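Local coordinates for protein sulfate transporter 4.1, chloroplastic (Arabidopsis thaliana, PDB 7LHV) that cotransports sulfate with protons across a membrane as a member of the SLC26/SulP transporter family and may help to regulate sulfate assimilation, at residues Ile545-Asp557 with Ala589-Ile602. Sequence-based numbering, arbitrary orientation.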
loop_
_atom_site.group_PDB
_atom_site.type_symbol
_atom_site.label_atom_id
_atom_site.label_comp_id
_atom_site.label_asym_id
_atom_site.label_seq_id
_atom_site.Cartn_x
_atom_site.Cartn_y
_atom_site.Cartn_z
ATOM N N ILE A 545 16.376 -1.712 -10.040
ATOM C CA ILE A 545 17.755 -2.186 -10.064
ATOM C C ILE A 545 18.063 -2.854 -11.397
ATOM O O ILE A 545 19.151 -2.677 -11.960
ATOM C CB ILE A 545 18.015 -3.124 -8.874
ATOM C CG1 ILE A 545 17.890 -2.349 -7.563
ATOM C CG2 ILE A 545 19.386 -3.757 -8.980
ATOM C CD1 ILE A 545 17.673 -3.217 -6.359
ATOM N N LYS A 546 17.111 -3.624 -11.927
ATOM C CA LYS A 546 17.307 -4.241 -13.234
ATOM C C LYS A 546 17.496 -3.188 -14.316
ATOM O O LYS A 546 18.382 -3.318 -15.167
ATOM C CB LYS A 546 16.127 -5.149 -13.573
ATOM C CG LYS A 546 16.298 -6.580 -13.100
ATOM C CD LYS A 546 15.345 -7.526 -13.810
ATOM C CE LYS A 546 13.899 -7.215 -13.475
ATOM N NZ LYS A 546 13.062 -8.443 -13.462
ATOM N N ASP A 547 16.683 -2.129 -14.294
ATOM C CA ASP A 547 16.828 -1.067 -15.288
ATOM C C ASP A 547 18.171 -0.357 -15.153
ATOM O O ASP A 547 18.839 -0.067 -16.158
ATOM C CB ASP A 547 15.685 -0.065 -15.149
ATOM C CG ASP A 547 14.332 -0.688 -15.411
ATOM O OD1 ASP A 547 14.266 -1.924 -15.572
ATOM O OD2 ASP A 547 13.332 0.059 -15.453
ATOM N N ARG A 548 18.583 -0.067 -13.918
ATOM C CA ARG A 548 19.856 0.613 -13.702
ATOM C C ARG A 548 21.025 -0.238 -14.172
ATOM O O ARG A 548 22.005 0.286 -14.713
ATOM C CB ARG A 548 20.016 0.978 -12.229
ATOM C CG ARG A 548 19.091 2.085 -11.768
ATOM C CD ARG A 548 19.420 3.382 -12.481
ATOM N NE ARG A 548 20.821 3.746 -12.321
ATOM C CZ ARG A 548 21.295 4.497 -11.335
ATOM N NH1 ARG A 548 20.500 4.997 -10.404
ATOM N NH2 ARG A 548 22.599 4.751 -11.283
ATOM N N LEU A 549 20.953 -1.553 -13.957
ATOM C CA LEU A 549 22.029 -2.423 -14.414
ATOM C C LEU A 549 21.982 -2.636 -15.923
ATOM O O LEU A 549 23.022 -2.895 -16.540
ATOM C CB LEU A 549 21.969 -3.754 -13.669
ATOM C CG LEU A 549 22.224 -3.628 -12.164
ATOM C CD1 LEU A 549 22.122 -4.976 -11.475
ATOM C CD2 LEU A 549 23.572 -2.988 -11.896
ATOM N N ARG A 550 20.799 -2.539 -16.534
ATOM C CA ARG A 550 20.683 -2.646 -17.983
ATOM C C ARG A 550 21.099 -1.375 -18.707
ATOM O O ARG A 550 21.315 -1.416 -19.924
ATOM C CB ARG A 550 19.248 -2.998 -18.380
ATOM C CG ARG A 550 18.858 -4.444 -18.148
ATOM C CD ARG A 550 17.369 -4.637 -18.373
ATOM N NE ARG A 550 16.988 -6.043 -18.390
ATOM C CZ ARG A 550 15.752 -6.484 -18.197
ATOM N NH1 ARG A 550 14.752 -5.652 -17.961
ATOM N NH2 ARG A 550 15.516 -7.790 -18.242
ATOM N N GLU A 551 21.171 -0.243 -18.003
ATOM C CA GLU A 551 21.689 0.966 -18.641
ATOM C C GLU A 551 23.087 0.742 -19.204
ATOM O O GLU A 551 23.456 1.334 -20.224
ATOM C CB GLU A 551 21.692 2.139 -17.660
ATOM C CG GLU A 551 20.315 2.621 -17.254
ATOM C CD GLU A 551 20.371 3.775 -16.275
ATOM O OE1 GLU A 551 21.484 4.114 -15.819
ATOM O OE2 GLU A 551 19.306 4.346 -15.963
ATOM N N TYR A 552 23.879 -0.116 -18.561
ATOM C CA TYR A 552 25.215 -0.412 -19.071
ATOM C C TYR A 552 25.153 -1.228 -20.358
ATOM O O TYR A 552 25.956 -1.012 -21.274
ATOM C CB TYR A 552 26.027 -1.121 -17.991
ATOM C CG TYR A 552 26.066 -0.317 -16.713
ATOM C CD1 TYR A 552 26.841 0.829 -16.620
ATOM C CD2 TYR A 552 25.295 -0.675 -15.619
ATOM C CE1 TYR A 552 26.866 1.581 -15.465
ATOM C CE2 TYR A 552 25.313 0.070 -14.459
ATOM C CZ TYR A 552 26.101 1.198 -14.388
ATOM O OH TYR A 552 26.125 1.945 -13.235
ATOM N N GLU A 553 24.195 -2.154 -20.460
ATOM C CA GLU A 553 23.991 -2.851 -21.726
ATOM C C GLU A 553 23.570 -1.880 -22.817
ATOM O O GLU A 553 24.001 -2.000 -23.968
ATOM C CB GLU A 553 22.935 -3.940 -21.577
ATOM C CG GLU A 553 23.016 -4.723 -20.304
ATOM C CD GLU A 553 21.841 -5.651 -20.144
ATOM O OE1 GLU A 553 20.759 -5.335 -20.678
ATOM O OE2 GLU A 553 21.995 -6.687 -19.472
ATOM N N VAL A 554 22.700 -0.927 -22.479
ATOM C CA VAL A 554 22.271 0.065 -23.462
ATOM C C VAL A 554 23.455 0.909 -23.918
ATOM O O VAL A 554 23.588 1.235 -25.104
ATOM C CB VAL A 554 21.135 0.934 -22.894
ATOM C CG1 VAL A 554 20.617 1.880 -23.958
ATOM C CG2 VAL A 554 20.004 0.055 -22.396
ATOM N N ALA A 555 24.333 1.278 -22.984
ATOM C CA ALA A 555 25.535 2.021 -23.349
ATOM C C ALA A 555 26.435 1.200 -24.265
ATOM O O ALA A 555 27.005 1.730 -25.225
ATOM C CB ALA A 555 26.294 2.446 -22.093
ATOM N N VAL A 556 26.578 -0.098 -23.981
ATOM C CA VAL A 556 27.385 -0.965 -24.838
ATOM C C VAL A 556 26.775 -1.063 -26.232
ATOM O O VAL A 556 27.490 -1.048 -27.241
ATOM C CB VAL A 556 27.552 -2.351 -24.190
ATOM C CG1 VAL A 556 28.133 -3.341 -25.184
ATOM C CG2 VAL A 556 28.439 -2.253 -22.964
ATOM N N ASP A 557 25.449 -1.178 -26.308
ATOM C CA ASP A 557 24.776 -1.233 -27.603
ATOM C C ASP A 557 24.984 0.058 -28.383
ATOM O O ASP A 557 25.211 0.031 -29.598
ATOM C CB ASP A 557 23.285 -1.507 -27.414
ATOM C CG ASP A 557 23.016 -2.857 -26.786
ATOM O OD1 ASP A 557 23.869 -3.757 -26.922
ATOM O OD2 ASP A 557 21.950 -3.019 -26.156
ATOM N N ALA A 589 16.754 -12.132 -10.877
ATOM C CA ALA A 589 17.166 -10.988 -11.680
ATOM C C ALA A 589 18.677 -10.952 -11.856
ATOM O O ALA A 589 19.170 -10.578 -12.922
ATOM C CB ALA A 589 16.669 -9.692 -11.048
ATOM N N LEU A 590 19.429 -11.322 -10.819
ATOM C CA LEU A 590 20.881 -11.340 -10.941
ATOM C C LEU A 590 21.334 -12.355 -11.982
ATOM O O LEU A 590 22.239 -12.079 -12.776
ATOM C CB LEU A 590 21.517 -11.631 -9.583
ATOM C CG LEU A 590 21.597 -10.440 -8.625
ATOM C CD1 LEU A 590 22.186 -10.859 -7.290
ATOM C CD2 LEU A 590 22.408 -9.315 -9.242
ATOM N N LYS A 591 20.704 -13.532 -12.003
ATOM C CA LYS A 591 21.029 -14.522 -13.026
ATOM C C LYS A 591 20.667 -14.019 -14.419
ATOM O O LYS A 591 21.426 -14.219 -15.378
ATOM C CB LYS A 591 20.319 -15.840 -12.724
ATOM C CG LYS A 591 20.906 -16.593 -11.544
ATOM C CD LYS A 591 20.420 -18.030 -11.496
ATOM C CE LYS A 591 18.999 -18.121 -10.972
ATOM N NZ LYS A 591 18.637 -19.520 -10.620
ATOM N N GLU A 592 19.511 -13.361 -14.552
ATOM C CA GLU A 592 19.123 -12.821 -15.853
ATOM C C GLU A 592 20.112 -11.763 -16.335
ATOM O O GLU A 592 20.502 -11.758 -17.510
ATOM C CB GLU A 592 17.711 -12.244 -15.787
ATOM C CG GLU A 592 16.630 -13.287 -15.587
ATOM C CD GLU A 592 15.249 -12.676 -15.461
ATOM O OE1 GLU A 592 15.123 -11.447 -15.646
ATOM O OE2 GLU A 592 14.290 -13.424 -15.178
ATOM N N LEU A 593 20.523 -10.854 -15.449
ATOM C CA LEU A 593 21.501 -9.838 -15.832
ATOM C C LEU A 593 22.856 -10.451 -16.146
ATOM O O LEU A 593 23.560 -9.972 -17.039
ATOM C CB LEU A 593 21.633 -8.764 -14.749
ATOM C CG LEU A 593 20.628 -7.608 -14.714
ATOM C CD1 LEU A 593 20.774 -6.787 -15.980
ATOM C CD2 LEU A 593 19.195 -8.063 -14.574
ATOM N N TYR A 594 23.250 -11.508 -15.433
ATOM C CA TYR A 594 24.502 -12.173 -15.777
ATOM C C TYR A 594 24.436 -12.781 -17.172
ATOM O O TYR A 594 25.395 -12.684 -17.949
ATOM C CB TYR A 594 24.840 -13.249 -14.753
ATOM C CG TYR A 594 25.956 -14.145 -15.222
ATOM C CD1 TYR A 594 27.253 -13.667 -15.327
ATOM C CD2 TYR A 594 25.713 -15.459 -15.587
ATOM C CE1 TYR A 594 28.276 -14.477 -15.765
ATOM C CE2 TYR A 594 26.731 -16.277 -16.027
ATOM C CZ TYR A 594 28.010 -15.782 -16.114
ATOM O OH TYR A 594 29.029 -16.595 -16.551
ATOM N N GLN A 595 23.313 -13.421 -17.506
ATOM C CA GLN A 595 23.167 -13.988 -18.842
ATOM C C GLN A 595 23.188 -12.897 -19.907
ATOM O O GLN A 595 23.836 -13.047 -20.950
ATOM C CB GLN A 595 21.880 -14.807 -18.927
ATOM C CG GLN A 595 21.927 -16.100 -18.131
ATOM C CD GLN A 595 20.590 -16.806 -18.084
ATOM O OE1 GLN A 595 19.544 -16.193 -18.288
ATOM N NE2 GLN A 595 20.618 -18.105 -17.813
ATOM N N GLU A 596 22.493 -11.785 -19.656
ATOM C CA GLU A 596 22.499 -10.687 -20.618
ATOM C C GLU A 596 23.884 -10.062 -20.751
ATOM O O GLU A 596 24.238 -9.567 -21.826
ATOM C CB GLU A 596 21.473 -9.627 -20.221
ATOM C CG GLU A 596 20.032 -10.093 -20.284
ATOM C CD GLU A 596 19.062 -9.052 -19.762
ATOM O OE1 GLU A 596 19.499 -7.919 -19.479
ATOM O OE2 GLU A 596 17.859 -9.366 -19.632
ATOM N N TYR A 597 24.668 -10.057 -19.672
ATOM C CA TYR A 597 26.034 -9.547 -19.743
ATOM C C TYR A 597 26.931 -10.477 -20.549
ATOM O O TYR A 597 27.798 -10.015 -21.298
ATOM C CB TYR A 597 26.584 -9.341 -18.333
ATOM C CG TYR A 597 26.067 -8.092 -17.657
ATOM C CD1 TYR A 597 25.580 -7.031 -18.402
ATOM C CD2 TYR A 597 26.066 -7.974 -16.277
ATOM C CE1 TYR A 597 25.104 -5.891 -17.792
ATOM C CE2 TYR A 597 25.591 -6.836 -15.661
ATOM C CZ TYR A 597 25.113 -5.798 -16.423
ATOM O OH TYR A 597 24.639 -4.659 -15.818
ATOM N N LYS A 598 26.751 -11.793 -20.394
ATOM C CA LYS A 598 27.436 -12.736 -21.277
ATOM C C LYS A 598 27.045 -12.525 -22.733
ATOM O O LYS A 598 27.884 -12.667 -23.631
ATOM C CB LYS A 598 27.152 -14.177 -20.852
ATOM C CG LYS A 598 27.642 -14.567 -19.462
ATOM C CD LYS A 598 29.169 -14.702 -19.438
ATOM C CE LYS A 598 29.896 -13.452 -18.976
ATOM N NZ LYS A 598 31.363 -13.697 -18.881
ATOM N N THR A 599 25.780 -12.194 -22.991
ATOM C CA THR A 599 25.384 -11.868 -24.357
ATOM C C THR A 599 26.123 -10.635 -24.860
ATOM O O THR A 599 26.540 -10.580 -26.023
ATOM C CB THR A 599 23.872 -11.659 -24.435
ATOM O OG1 THR A 599 23.205 -12.860 -24.031
ATOM C CG2 THR A 599 23.452 -11.311 -25.853
ATOM N N ARG A 600 26.314 -9.641 -23.994
ATOM C CA ARG A 600 27.005 -8.409 -24.345
ATOM C C ARG A 600 28.503 -8.474 -24.081
ATOM O O ARG A 600 29.188 -7.459 -24.240
ATOM C CB ARG A 600 26.408 -7.229 -23.576
ATOM C CG ARG A 600 25.467 -6.362 -24.385
ATOM C CD ARG A 600 24.056 -6.910 -24.335
ATOM N NE ARG A 600 23.064 -5.899 -24.674
ATOM C CZ ARG A 600 21.758 -6.117 -24.708
ATOM N NH1 ARG A 600 21.250 -7.306 -24.431
ATOM N NH2 ARG A 600 20.942 -5.118 -25.026
ATOM N N ASP A 601 29.020 -9.635 -23.675
ATOM C CA ASP A 601 30.439 -9.809 -23.356
ATOM C C ASP A 601 30.864 -8.913 -22.194
ATOM O O ASP A 601 31.895 -8.237 -22.250
ATOM C CB ASP A 601 31.318 -9.565 -24.587
ATOM C CG ASP A 601 32.701 -10.159 -24.443
ATOM O OD1 ASP A 601 32.921 -10.933 -23.489
ATOM O OD2 ASP A 601 33.569 -9.851 -25.286
ATOM N N ILE A 602 30.066 -8.908 -21.129
ATOM C CA ILE A 602 30.357 -8.168 -19.907
ATOM C C ILE A 602 30.455 -9.163 -18.760
ATOM O O ILE A 602 29.632 -10.079 -18.655
ATOM C CB ILE A 602 29.287 -7.099 -19.613
ATOM C CG1 ILE A 602 29.197 -6.095 -20.761
ATOM C CG2 ILE A 602 29.587 -6.376 -18.319
ATOM C CD1 ILE A 602 27.949 -5.249 -20.726
#
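Arg600, following helix 589-599, holds Asp557 of helix 545-557 side-on; the two helices belong to the STAS domain, and their axes run 5° from parallel, 10.7 Å apart at closest approach. Its NH2 lies 2.6 Å from Asp557 OD2, in the guanidinium plane and using the syn lone pair of that oxygen, while NE gives a more tilted bond to Asp557 OD1 at 3.2 Å. A bend at chi2 (87°) turns the arginine chain so that one guanidinium face also lies against Glu553 CB. Earlier along both segments, Arg550 and Glu596 pair with guanidinium and carboxylate nearly coplanar (14° apart): NH2 meets Glu596 OE2 at 3.1 Å, and NE adds a weak bond to OE1. Between the helices, Leu593 is a knob among Lys546, Leu549, Arg550 and Glu553, its CD2 3.6 Å from Lys546 CG. Tyr597 reaches across with its hydroxyl to donate to Leu549 O, and Glu553 CG abuts the edge of the Tyr597 ring at CE1. Farther along, Val556 CG2 meets Ile602 CD1 at 3.8 Å, both side chains resting on strand 569-575. With an alanine in place of Arg600, Asp557 would probably lose its two-nitrogen grip within the chain, keeping Arg360 of the second subunit, and Ala357 O of that subunit would lose the Arg600 NH1 donor. Two salt bridges, a phenol-to-carbonyl bond and the Leu593 knob thus join the helices, the Asp557-Arg600 end continuing into the dimer partner.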